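Thermospermine synthase (Medicago truncatula, PDB 6BQ6) probably catalyses transfer of an aminopropyl group from decarboxylated S-adenosylmethionine to spermidine, giving thermospermine. Local coordinates at residues 88-93 with 288-293; 245-250 with 260-265. All blocks are in the same frame, centred on the assembly; numbering follows the deposited sequence.

Interaction 1 (88-93 with 288-293); sequences HECLVH and RYLDGK
Glu-89 reaches from its helix to three successive backbone N-H groups of the 288-293 segment, a compact example of one carboxylate holding a loop by its main chain. Glu-89 OE2 uses its syn lone pair, on the side of the other oxygen, to accept from Arg-288 N at 2.9 Å. OE1 accepts twice: Tyr-289 N, 2.8 Å from Glu-89 OE1, comes in on the syn side but 32° out of the carboxylate plane, and Leu-290 N, 3.0 Å from the same oxygen, lies nearly in line with the C-O bond. With chi2 at -173° CD lies anti to CA, so the chain beyond CG is extended, and the buried carboxylate at its end meets the loop. The side chain of Arg-288 crosses that of Glu-89 at about a right angle and turns away to a cation-pi contact with Phe-85; the carboxylate grips the peptide N-H groups. The segment thus held leads into helix 292-298, for which Asp-291 is the N-cap, while helix 84-98 belongs to the Rossmann-like catalytic domain of the spermidine/spermine synthase family. An alanine in place of Glu-89 would probably leave the three N-H groups without their acceptor and the turn into helix 292-298 less firmly fixed. Leu-290 adds an apolar touch: its CD2 rests 3.8 Å from CB of His-93, whose imidazole is bonded to Glu-118 and His-122. One helix position beyond Glu-89, Cys-90 directs SG obliquely at the Tyr-289 ring in a sulfur-aromatic contact, the sulfur 3.6 Å from CE2 of that tyrosine. Beyond the tyrosine, Ser-302 of a second subunit packs against it.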
loop_
_atom_site.group_PDB
_atom_site.type_symbol
_atom_site.label_atom_id
_atom_site.label_comp_id
_atom_site.label_asym_id
_atom_site.label_seq_id
_atom_site.Cartn_x
_atom_site.Cartn_y
_atom_site.Cartn_z
ATOM N N HIS B 88 14.820 -23.293 -9.201
ATOM C CA HIS B 88 16.144 -23.865 -9.359
ATOM C C HIS B 88 16.122 -25.259 -9.972
ATOM O O HIS B 88 17.010 -25.591 -10.746
ATOM C CB HIS B 88 16.906 -23.784 -8.056
ATOM C CG HIS B 88 17.240 -22.379 -7.688
ATOM N ND1 HIS B 88 16.548 -21.669 -6.729
ATOM C CD2 HIS B 88 18.105 -21.497 -8.261
ATOM C CE1 HIS B 88 17.024 -20.434 -6.678
ATOM N NE2 HIS B 88 17.981 -20.312 -7.585
ATOM N N GLU B 89 15.126 -26.077 -9.664
ATOM C CA GLU B 89 14.991 -27.360 -10.357
ATOM C C GLU B 89 14.682 -27.185 -11.837
ATOM O O GLU B 89 15.271 -27.864 -12.671
ATOM C CB GLU B 89 13.919 -28.229 -9.742
ATOM C CG GLU B 89 14.319 -28.876 -8.416
ATOM C CD GLU B 89 13.298 -29.867 -7.905
ATOM O OE1 GLU B 89 12.389 -30.304 -8.669
ATOM O OE2 GLU B 89 13.413 -30.257 -6.713
ATOM N N CYS B 90 13.785 -26.247 -12.159
ATOM C CA CYS B 90 13.476 -25.947 -13.574
ATOM C C CYS B 90 14.658 -25.373 -14.339
ATOM O O CYS B 90 14.848 -25.737 -15.507
ATOM C CB CYS B 90 12.298 -25.020 -13.744
ATOM S SG CYS B 90 10.721 -25.800 -13.308
ATOM N N LEU B 91 15.442 -24.519 -13.699
ATOM C CA LEU B 91 16.604 -23.905 -14.333
ATOM C C LEU B 91 17.670 -24.942 -14.659
ATOM O O LEU B 91 18.291 -24.879 -15.699
ATOM C CB LEU B 91 17.243 -22.858 -13.452
ATOM C CG LEU B 91 18.575 -22.162 -13.872
ATOM C CD1 LEU B 91 18.367 -21.407 -15.193
ATOM C CD2 LEU B 91 19.099 -21.286 -12.791
ATOM N N VAL B 92 17.879 -25.903 -13.761
ATOM C CA VAL B 92 19.030 -26.827 -13.811
ATOM C C VAL B 92 18.768 -28.178 -14.436
ATOM O O VAL B 92 19.486 -28.608 -15.349
ATOM C CB VAL B 92 19.633 -27.004 -12.387
ATOM C CG1 VAL B 92 20.642 -28.137 -12.345
ATOM C CG2 VAL B 92 20.262 -25.675 -11.938
ATOM N N HIS B 93 17.717 -28.866 -13.982
ATOM C CA HIS B 93 17.622 -30.278 -14.329
ATOM C C HIS B 93 17.361 -30.636 -15.764
ATOM O O HIS B 93 18.016 -31.559 -16.276
ATOM C CB HIS B 93 16.709 -30.998 -13.356
ATOM C CG HIS B 93 17.190 -30.904 -11.960
ATOM N ND1 HIS B 93 18.491 -31.202 -11.624
ATOM C CD2 HIS B 93 16.601 -30.504 -10.813
ATOM C CE1 HIS B 93 18.690 -30.971 -10.351
ATOM N NE2 HIS B 93 17.563 -30.548 -9.829
ATOM N N ARG B 288 11.648 -32.377 -5.964
ATOM C CA ARG B 288 10.417 -31.931 -5.314
ATOM C C ARG B 288 9.408 -31.444 -6.363
ATOM O O ARG B 288 8.197 -31.620 -6.197
ATOM C CB ARG B 288 10.765 -30.843 -4.287
ATOM C CG ARG B 288 11.643 -31.364 -3.148
ATOM C CD ARG B 288 12.262 -30.244 -2.279
ATOM N NE ARG B 288 11.186 -29.562 -1.563
ATOM C CZ ARG B 288 11.252 -28.388 -0.943
ATOM N NH1 ARG B 288 12.385 -27.669 -0.903
ATOM N NH2 ARG B 288 10.145 -27.910 -0.356
ATOM N N TYR B 289 9.884 -30.821 -7.439
ATOM C CA TYR B 289 8.987 -30.212 -8.427
ATOM C C TYR B 289 8.948 -31.031 -9.706
ATOM O O TYR B 289 7.894 -31.263 -10.267
ATOM C CB TYR B 289 9.388 -28.772 -8.790
ATOM C CG TYR B 289 8.414 -28.189 -9.778
ATOM C CD1 TYR B 289 7.142 -27.846 -9.399
ATOM C CD2 TYR B 289 8.774 -28.039 -11.105
ATOM C CE1 TYR B 289 6.232 -27.340 -10.346
ATOM C CE2 TYR B 289 7.900 -27.552 -12.013
ATOM C CZ TYR B 289 6.663 -27.234 -11.666
ATOM O OH TYR B 289 5.818 -26.771 -12.650
ATOM N N LEU B 290 10.106 -31.419 -10.206
ATOM C CA LEU B 290 10.241 -31.832 -11.578
ATOM C C LEU B 290 10.313 -33.372 -11.718
ATOM O O LEU B 290 11.182 -34.000 -11.126
ATOM C CB LEU B 290 11.495 -31.168 -12.130
ATOM C CG LEU B 290 11.562 -31.180 -13.628
ATOM C CD1 LEU B 290 10.699 -30.106 -14.281
ATOM C CD2 LEU B 290 13.000 -31.012 -14.021
ATOM N N ASP B 291 9.358 -33.964 -12.433
ATOM C CA ASP B 291 9.501 -35.278 -13.044
ATOM C C ASP B 291 9.385 -35.093 -14.552
ATOM O O ASP B 291 9.220 -33.956 -15.042
ATOM C CB ASP B 291 8.551 -36.348 -12.467
ATOM C CG ASP B 291 7.097 -36.049 -12.668
ATOM O OD1 ASP B 291 6.727 -35.078 -13.407
ATOM O OD2 ASP B 291 6.263 -36.774 -12.049
ATOM N N GLY B 292 9.477 -36.188 -15.310
ATOM C CA GLY B 292 9.461 -36.069 -16.748
ATOM C C GLY B 292 8.188 -35.508 -17.303
ATOM O O GLY B 292 8.239 -34.639 -18.223
ATOM N N LYS B 293 7.056 -35.941 -16.757
ATOM C CA LYS B 293 5.775 -35.403 -17.209
ATOM C C LYS B 293 5.666 -33.899 -16.978
ATOM O O LYS B 293 5.137 -33.146 -17.813
ATOM C CB LYS B 293 4.592 -36.103 -16.531
ATOM C CG LYS B 293 4.140 -37.415 -17.158
ATOM C CD LYS B 293 2.828 -37.780 -16.448
ATOM C CE LYS B 293 2.214 -39.065 -16.936
ATOM N NZ LYS B 293 0.817 -39.157 -16.407
#

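Interaction 2 (245-250 with 260-265); sequences VPYSAH and WVLASD
Tyr-247 and Trp-260 face each other as a hydrogen-bonded antiparallel pair, and their side chains pack on the same side of the sheet. From CB, the tyrosine's first torsion (chi1 66°) sets CG between the backbone N and the carbonyl carbon. The Tyr-247 side chain crosses that of Trp-260 at about a right angle. Tyr-247 CG and CD1 lie by the carbonyl oxygen of Trp-260, with CD1 3.5 Å from that O; on the other flank CD2 and CE2 each come to 3.8 Å from CE3 of the indole. Farther out, Tyr-247 CE1 meets CG of Leu-262 at 3.7 Å. Tyr-247 CZ lies 3.5 Å from CB of Trp-260, which stands over one ring face, offset toward the rim, in a CH-pi contact. The two strands, 243-251 and 256-264, form a beta hairpin at one border of the mixed sheet of the Rossmann-like domain, the first being outermost within this chain. At the tip, OH passes Trp-260 CB and Leu-262 CD2 and probably hydrogen-bonds to the carbonyl oxygen of Cys-90, on helix 84-98. The indole edge meets Ala-249: Trp-260 CZ3 is 3.6 Å from Ala-249 N and 3.8 Å from its CB. On the reverse face Pro-246 CB sits 4.3 Å from Val-261 CG2, and helix 230-238 covers both residues.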
loop_
_atom_site.group_PDB
_atom_site.type_symbol
_atom_site.label_atom_id
_atom_site.label_comp_id
_atom_site.label_asym_id
_atom_site.label_seq_id
_atom_site.Cartn_x
_atom_site.Cartn_y
_atom_site.Cartn_z
ATOM N N VAL B 245 14.367 -24.836 -26.951
ATOM C CA VAL B 245 13.179 -25.336 -26.239
ATOM C C VAL B 245 12.825 -24.397 -25.097
ATOM O O VAL B 245 13.465 -24.427 -24.078
ATOM C CB VAL B 245 13.393 -26.791 -25.730
ATOM C CG1 VAL B 245 12.197 -27.280 -24.921
ATOM C CG2 VAL B 245 13.705 -27.772 -26.855
ATOM N N PRO B 246 11.781 -23.566 -25.270
ATOM C CA PRO B 246 11.306 -22.683 -24.223
ATOM C C PRO B 246 10.345 -23.466 -23.339
ATOM O O PRO B 246 9.625 -24.369 -23.824
ATOM C CB PRO B 246 10.570 -21.574 -24.987
ATOM C CG PRO B 246 10.059 -22.255 -26.197
ATOM C CD PRO B 246 11.072 -23.324 -26.551
ATOM N N TYR B 247 10.398 -23.155 -22.060
ATOM C CA TYR B 247 9.540 -23.834 -21.087
ATOM C C TYR B 247 9.261 -22.966 -19.903
ATOM O O TYR B 247 9.932 -21.949 -19.671
ATOM C CB TYR B 247 10.128 -25.190 -20.710
ATOM C CG TYR B 247 11.428 -25.174 -19.975
ATOM C CD1 TYR B 247 12.611 -25.013 -20.649
ATOM C CD2 TYR B 247 11.480 -25.454 -18.614
ATOM C CE1 TYR B 247 13.817 -25.046 -19.978
ATOM C CE2 TYR B 247 12.697 -25.510 -17.940
ATOM C CZ TYR B 247 13.846 -25.338 -18.625
ATOM O OH TYR B 247 15.064 -25.306 -17.989
ATOM N N SER B 248 8.179 -23.260 -19.196
ATOM C CA SER B 248 7.731 -22.374 -18.134
ATOM C C SER B 248 7.033 -23.087 -16.993
ATOM O O SER B 248 6.590 -24.236 -17.136
ATOM C CB SER B 248 6.827 -21.284 -18.730
ATOM O OG SER B 248 5.617 -21.846 -19.255
ATOM N N ALA B 249 6.914 -22.405 -15.874
ATOM C CA ALA B 249 6.271 -22.975 -14.686
ATOM C C ALA B 249 5.897 -21.873 -13.758
ATOM O O ALA B 249 6.578 -20.884 -13.661
ATOM C CB ALA B 249 7.246 -23.932 -13.996
ATOM N N HIS B 250 4.808 -22.070 -13.033
ATOM C CA HIS B 250 4.405 -21.093 -12.036
ATOM C C HIS B 250 5.267 -21.092 -10.800
ATOM O O HIS B 250 5.546 -22.158 -10.242
ATOM C CB HIS B 250 2.974 -21.444 -11.609
ATOM C CG HIS B 250 2.331 -20.441 -10.676
ATOM N ND1 HIS B 250 1.872 -20.784 -9.432
ATOM C CD2 HIS B 250 2.105 -19.118 -10.803
ATOM C CE1 HIS B 250 1.413 -19.714 -8.813
ATOM N NE2 HIS B 250 1.538 -18.685 -9.634
ATOM N N TRP B 260 12.171 -20.296 -18.935
ATOM C CA TRP B 260 13.563 -20.687 -19.209
ATOM C C TRP B 260 13.639 -21.145 -20.622
ATOM O O TRP B 260 12.627 -21.524 -21.248
ATOM C CB TRP B 260 13.999 -21.867 -18.301
ATOM C CG TRP B 260 13.812 -21.586 -16.857
ATOM C CD1 TRP B 260 14.736 -21.038 -15.964
ATOM C CD2 TRP B 260 12.642 -21.825 -16.077
ATOM N NE1 TRP B 260 14.200 -20.919 -14.728
ATOM C CE2 TRP B 260 12.897 -21.345 -14.766
ATOM C CE3 TRP B 260 11.373 -22.355 -16.352
ATOM C CZ2 TRP B 260 11.950 -21.410 -13.768
ATOM C CZ3 TRP B 260 10.465 -22.407 -15.343
ATOM C CH2 TRP B 260 10.737 -21.913 -14.079
ATOM N N VAL B 261 14.837 -21.106 -21.179
ATOM C CA VAL B 261 15.042 -21.606 -22.520
ATOM C C VAL B 261 16.288 -22.480 -22.564
ATOM O O VAL B 261 17.375 -22.016 -22.178
ATOM C CB VAL B 261 15.194 -20.459 -23.520
ATOM C CG1 VAL B 261 15.343 -20.981 -24.951
ATOM C CG2 VAL B 261 14.019 -19.457 -23.450
ATOM N N LEU B 262 16.129 -23.711 -23.094
ATOM C CA LEU B 262 17.236 -24.585 -23.494
ATOM C C LEU B 262 17.668 -24.329 -24.916
ATOM O O LEU B 262 16.829 -24.119 -25.785
ATOM C CB LEU B 262 16.852 -26.053 -23.479
ATOM C CG LEU B 262 16.284 -26.639 -22.230
ATOM C CD1 LEU B 262 15.984 -28.100 -22.420
ATOM C CD2 LEU B 262 17.292 -26.459 -21.110
ATOM N N ALA B 263 18.963 -24.385 -25.162
ATOM C CA ALA B 263 19.493 -24.225 -26.512
ATOM C C ALA B 263 20.689 -25.154 -26.707
ATOM O O ALA B 263 21.530 -25.310 -25.836
ATOM C CB ALA B 263 19.877 -22.772 -26.772
ATOM N N SER B 264 20.745 -25.797 -27.864
ATOM C CA SER B 264 21.850 -26.727 -28.159
ATOM C C SER B 264 21.954 -26.908 -29.673
ATOM O O SER B 264 21.014 -26.697 -30.422
ATOM C CB SER B 264 21.631 -28.077 -27.486
ATOM O OG SER B 264 22.709 -29.009 -27.635
ATOM N N ASP B 265 23.106 -27.334 -30.106
ATOM C CA ASP B 265 23.245 -27.791 -31.486
ATOM C C ASP B 265 23.037 -29.294 -31.647
ATOM O O ASP B 265 23.073 -29.814 -32.775
ATOM C CB ASP B 265 24.591 -27.297 -32.037
ATOM C CG ASP B 265 24.532 -25.825 -32.471
ATOM O OD1 ASP B 265 23.438 -25.282 -32.775
ATOM O OD2 ASP B 265 25.602 -25.199 -32.599
#

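In the fold
Interactions 1 and 2, with centres about 12 Å apart, meet through Cys-90 and its neighbours. While SG of that cysteine serves the 288-293 segment, Cys-90 O lies 2.5 Å from Tyr-247 OH, a short, probable hydrogen bond, and Cys-90 CB packs 3.5 Å from Trp-260 CH2. A second bridge joins the loop to the hairpin, Tyr-289 OH lying 3.5 Å from Ala-249 CB. Helix 84-98 thus touches both the 288-293 loop and the hairpin, which also touch each other. Interaction 2 is the nearer to the polyamine: the Trp-260 side chain is about 7 Å from bound thermospermine and from the side chain of Asp-181, the predicted proton acceptor, against about 11 Å for Cys-90. Trp-260 also meets Tyr-87 of the pocket.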